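Acyl-CoA thioesterase II (Mycobacterium avium subsp. paratuberculosis, PDB 4R9Z) probably hydrolyses fatty acyl-CoA thioesters to free fatty acid and coenzyme A, using a double hot-dog fold. Local coordinates at residues G9-L12 and A13-L17; A230-S233 and D234-Y238. All coordinates share one frame; numbering follows the deposited sequence.

How the contacts relate
Contact 1 lies on the short N-terminal helix 8-15, and contact 2 follows it much later in the chain, in the loop after strand 218-226 and the start of strand 236-246. Their centres are about 20 Å apart and their nearest atoms about 8 Å, so the two do not touch. What they share is helix 188-201: Leu12 and Leu15 of contact 1 pack on Leu190 and Leu194, while Ala230 and Leu232 of contact 2 pack on Thr191, Val195 and Leu194. Leu194 therefore meets both. Contact 1 also leans on helix 39-52, so the N-terminal helix packs against two other helices of this double hot-dog chain.

Contact 1 (G9-L12 and A13-L17); sequences GDVL and ATLEL
Val11 lays its CG1 methyl alongside the isobutyl end of Leu15, one turn further along the N-terminal helix 8-15 of this double hot-dog protein; CG1 comes 3.8 Å from Leu15 CD1. Both side chains point the same way, off the helix toward Tyr197 of helix 188-201. Leu15 also reaches Gln45 and Leu48 of helix 39-52, so this apolar stripe is covered by two helices.

The turn beneath is alpha-helical. Ala13 N donates to Gly9 O and Thr14 N to Asp10 O. The second of these is the straighter, with an N-H...O angle of 161°. Leu12 O takes weak bonds from Glu16 N and Leu15 N, and Glu16 N also donates to Ala13 O at 3.0 Å. Thr14 O is taken up by Gln45 NE2, a side chain of helix 39-52 that Leu15 touches as well.

Val11 O is gripped twice. Leu15 N donates to it at 2.9 Å. With chi1 at 54°, Thr14 turns its hydroxyl back over the preceding turn, and OG1 donates to Val11 O at 2.7 Å, tilted 21° from the carbonyl plane.

Contact 2 (A230-S233 and D234-Y238); sequences AVLS and DWLFY
Leu236 reaches back with both methyls to the loop that precedes its own strand. Its CD1 lies 3.9 Å from CD2 of Leu232, where the two isobutyl groups cross obliquely, and more loosely 4.5 Å from Ala230 CB. The other branch, CD2, rests against a polar atom, 3.5 Å from Val231 O. The fork of Leu236 thus sits in the bend of residues 230-233, one prong on methyl groups and the other on a backbone carbonyl.

No hydrogen bond joins the loop residues 230-233 to residues 234-238. The polar bonds near the turn are made within residues 234-238 or to other parts of the chain. Asp234 accepts its neighbour's amide: Trp235 N donates to Asp234 OD1 at 2.7 Å, with an N-H...O angle of 146°, and meets the carboxylate from 41° above its plane. The same oxygen has a long, weak ion pair with Arg259. Val231 N is held by Asn258 OD1.

Further out, strand 236-246 of the second hot-dog repeat takes over. Leu236 pairs through its backbone with Trp178 of strand 176-180, and Phe237 with Phe257 of strand 249-258. Trp178 touches the side chains of both Leu232 and Leu236, while Met256 borders Leu236 from strand 249-258. Helix 188-201 offers Thr191 to both Ala230 and Leu232. Across the turn itself, then, side chain meets side chain by apolar packing, with Leu236 CD2 also against Val231 O; this leucine packing is nondirectional, whereas the directional bonds close by are at the carboxylate of Asp234 and the amide of Val231.

Contact 1 (G9-L12 and A13-L17)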
loop_
_atom_site.group_PDB
_atom_site.type_symbol
_atom_site.label_atom_id
_atom_site.label_comp_id
_atom_site.label_asym_id
_atom_site.label_seq_id
_atom_site.Cartn_x
_atom_site.Cartn_y
_atom_site.Cartn_z
ATOM N N GLY B 9 -27.594 5.951 7.974
ATOM C CA GLY B 9 -28.562 5.886 6.898
ATOM C C GLY B 9 -28.152 6.753 5.724
ATOM O O GLY B 9 -28.294 6.357 4.568
ATOM N N ASP B 10 -27.631 7.938 6.024
ATOM C CA ASP B 10 -27.171 8.846 4.982
ATOM C C ASP B 10 -25.892 8.332 4.329
ATOM O O ASP B 10 -25.677 8.528 3.133
ATOM C CB ASP B 10 -26.956 10.247 5.551
ATOM C CG ASP B 10 -28.239 10.863 6.063
ATOM O OD1 ASP B 10 -29.317 10.477 5.563
ATOM O OD2 ASP B 10 -28.171 11.731 6.961
ATOM N N VAL B 11 -25.046 7.670 5.114
ATOM C CA VAL B 11 -23.820 7.089 4.578
ATOM C C VAL B 11 -24.137 5.933 3.641
ATOM O O VAL B 11 -23.663 5.898 2.506
ATOM C CB VAL B 11 -22.878 6.599 5.697
ATOM C CG1 VAL B 11 -21.769 5.728 5.122
ATOM C CG2 VAL B 11 -22.302 7.783 6.457
ATOM N N LEU B 12 -24.955 5.002 4.118
ATOM C CA LEU B 12 -25.346 3.839 3.330
ATOM C C LEU B 12 -25.980 4.249 2.005
ATOM O O LEU B 12 -25.776 3.596 0.981
ATOM C CB LEU B 12 -26.307 2.960 4.125
ATOM C CG LEU B 12 -25.702 2.264 5.340
ATOM C CD1 LEU B 12 -26.770 1.485 6.074
ATOM C CD2 LEU B 12 -24.574 1.341 4.905
ATOM N N ALA B 13 -26.758 5.325 2.034
ATOM C CA ALA B 13 -27.383 5.851 0.829
ATOM C C ALA B 13 -26.334 6.305 -0.187
ATOM O O ALA B 13 -26.392 5.930 -1.357
ATOM C CB ALA B 13 -28.317 6.996 1.173
ATOM N N THR B 14 -25.373 7.106 0.265
ATOM C CA THR B 14 -24.328 7.618 -0.620
ATOM C C THR B 14 -23.433 6.493 -1.134
ATOM O O THR B 14 -22.847 6.601 -2.208
ATOM C CB THR B 14 -23.450 8.679 0.078
ATOM O OG1 THR B 14 -22.929 8.154 1.305
ATOM C CG2 THR B 14 -24.256 9.937 0.360
ATOM N N LEU B 15 -23.328 5.414 -0.363
ATOM C CA LEU B 15 -22.522 4.275 -0.777
ATOM C C LEU B 15 -23.217 3.443 -1.847
ATOM O O LEU B 15 -22.576 2.642 -2.526
ATOM C CB LEU B 15 -22.168 3.402 0.424
ATOM C CG LEU B 15 -21.249 4.109 1.424
ATOM C CD1 LEU B 15 -20.757 3.149 2.491
ATOM C CD2 LEU B 15 -20.081 4.766 0.704
ATOM N N GLU B 16 -24.526 3.619 -1.998
ATOM C CA GLU B 16 -25.227 2.980 -3.108
ATOM C C GLU B 16 -25.061 3.820 -4.361
ATOM O O GLU B 16 -25.847 4.731 -4.627
ATOM C CB GLU B 16 -26.706 2.770 -2.792
ATOM C CG GLU B 16 -26.987 1.480 -2.034
ATOM C CD GLU B 16 -26.389 0.260 -2.713
ATOM O OE1 GLU B 16 -26.840 -0.084 -3.827
ATOM O OE2 GLU B 16 -25.466 -0.352 -2.132
ATOM N N LEU B 17 -24.029 3.500 -5.131
ATOM C CA LEU B 17 -23.670 4.285 -6.298
ATOM C C LEU B 17 -24.692 4.117 -7.399
ATOM O O LEU B 17 -25.321 3.067 -7.513
ATOM C CB LEU B 17 -22.298 3.866 -6.813
ATOM C CG LEU B 17 -21.199 3.784 -5.760
ATOM C CD1 LEU B 17 -19.910 3.289 -6.390
ATOM C CD2 LEU B 17 -21.004 5.137 -5.108
#

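Contact 2 (A230-S233 and D234-Y238)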
loop_
_atom_site.group_PDB
_atom_site.type_symbol
_atom_site.label_atom_id
_atom_site.label_comp_id
_atom_site.label_asym_id
_atom_site.label_seq_id
_atom_site.Cartn_x
_atom_site.Cartn_y
_atom_site.Cartn_z
ATOM N N ALA B 230 -15.351 -9.037 8.201
ATOM C CA ALA B 230 -15.698 -8.226 9.359
ATOM C C ALA B 230 -17.088 -8.529 9.898
ATOM O O ALA B 230 -18.036 -8.721 9.134
ATOM C CB ALA B 230 -15.589 -6.753 9.016
ATOM N N VAL B 231 -17.203 -8.541 11.223
ATOM C CA VAL B 231 -18.491 -8.716 11.880
ATOM C C VAL B 231 -18.931 -7.382 12.464
ATOM O O VAL B 231 -18.482 -6.992 13.540
ATOM C CB VAL B 231 -18.424 -9.762 12.999
ATOM C CG1 VAL B 231 -19.756 -9.845 13.708
ATOM C CG2 VAL B 231 -18.039 -11.122 12.435
ATOM N N LEU B 232 -19.812 -6.686 11.753
ATOM C CA LEU B 232 -20.230 -5.348 12.161
ATOM C C LEU B 232 -21.433 -5.361 13.094
ATOM O O LEU B 232 -22.030 -4.318 13.355
ATOM C CB LEU B 232 -20.562 -4.497 10.935
ATOM C CG LEU B 232 -19.459 -4.237 9.911
ATOM C CD1 LEU B 232 -20.018 -3.416 8.764
ATOM C CD2 LEU B 232 -18.283 -3.520 10.557
ATOM N N SER B 233 -21.786 -6.538 13.599
ATOM C CA SER B 233 -22.913 -6.662 14.515
ATOM C C SER B 233 -22.417 -6.604 15.951
ATOM O O SER B 233 -23.176 -6.821 16.893
ATOM C CB SER B 233 -23.667 -7.969 14.274
ATOM O OG SER B 233 -22.789 -9.077 14.363
ATOM N N ASP B 234 -21.136 -6.290 16.101
ATOM C CA ASP B 234 -20.508 -6.194 17.407
ATOM C C ASP B 234 -19.327 -5.232 17.290
ATOM O O ASP B 234 -19.053 -4.721 16.204
ATOM C CB ASP B 234 -20.059 -7.575 17.890
ATOM C CG ASP B 234 -19.905 -7.647 19.397
ATOM O OD1 ASP B 234 -20.006 -6.596 20.065
ATOM O OD2 ASP B 234 -19.675 -8.763 19.910
ATOM N N TRP B 235 -18.649 -4.956 18.400
ATOM C CA TRP B 235 -17.541 -4.001 18.387
ATOM C C TRP B 235 -16.320 -4.537 17.643
ATOM O O TRP B 235 -16.104 -5.751 17.567
ATOM C CB TRP B 235 -17.144 -3.614 19.813
ATOM C CG TRP B 235 -18.193 -2.831 20.532
ATOM C CD1 TRP B 235 -19.242 -3.329 21.250
ATOM C CD2 TRP B 235 -18.302 -1.404 20.601
ATOM N NE1 TRP B 235 -19.996 -2.301 21.764
ATOM C CE2 TRP B 235 -19.440 -1.110 21.381
ATOM C CE3 TRP B 235 -17.549 -0.348 20.081
ATOM C CZ2 TRP B 235 -19.842 0.196 21.651
ATOM C CZ3 TRP B 235 -17.952 0.949 20.349
ATOM C CH2 TRP B 235 -19.088 1.209 21.129
ATOM N N LEU B 236 -15.514 -3.615 17.120
ATOM C CA LEU B 236 -14.280 -3.970 16.428
ATOM C C LEU B 236 -13.089 -3.248 17.045
ATOM O O LEU B 236 -13.177 -2.067 17.386
ATOM C CB LEU B 236 -14.367 -3.620 14.941
ATOM C CG LEU B 236 -15.331 -4.389 14.040
ATOM C CD1 LEU B 236 -15.000 -4.107 12.590
ATOM C CD2 LEU B 236 -15.258 -5.873 14.330
ATOM N N PHE B 237 -11.974 -3.961 17.167
ATOM C CA PHE B 237 -10.740 -3.390 17.695
ATOM C C PHE B 237 -9.894 -2.815 16.565
ATOM O O PHE B 237 -9.497 -3.540 15.654
ATOM C CB PHE B 237 -9.947 -4.456 18.453
ATOM C CG PHE B 237 -8.783 -3.916 19.240
ATOM C CD1 PHE B 237 -7.536 -3.766 18.652
ATOM C CD2 PHE B 237 -8.924 -3.589 20.579
ATOM C CE1 PHE B 237 -6.461 -3.278 19.379
ATOM C CE2 PHE B 237 -7.850 -3.108 21.308
ATOM C CZ PHE B 237 -6.621 -2.949 20.709
ATOM N N TYR B 238 -9.610 -1.519 16.626
ATOM C CA TYR B 238 -8.766 -0.893 15.615
ATOM C C TYR B 238 -7.499 -0.337 16.239
ATOM O O TYR B 238 -7.483 0.779 16.758
ATOM C CB TYR B 238 -9.522 0.217 14.885
ATOM C CG TYR B 238 -8.854 0.686 13.612
ATOM C CD1 TYR B 238 -8.020 -0.159 12.892
ATOM C CD2 TYR B 238 -9.082 1.965 13.111
ATOM C CE1 TYR B 238 -7.414 0.261 11.720
ATOM C CE2 TYR B 238 -8.483 2.395 11.936
ATOM C CZ TYR B 238 -7.651 1.536 11.247
ATOM O OH TYR B 238 -7.052 1.953 10.080
#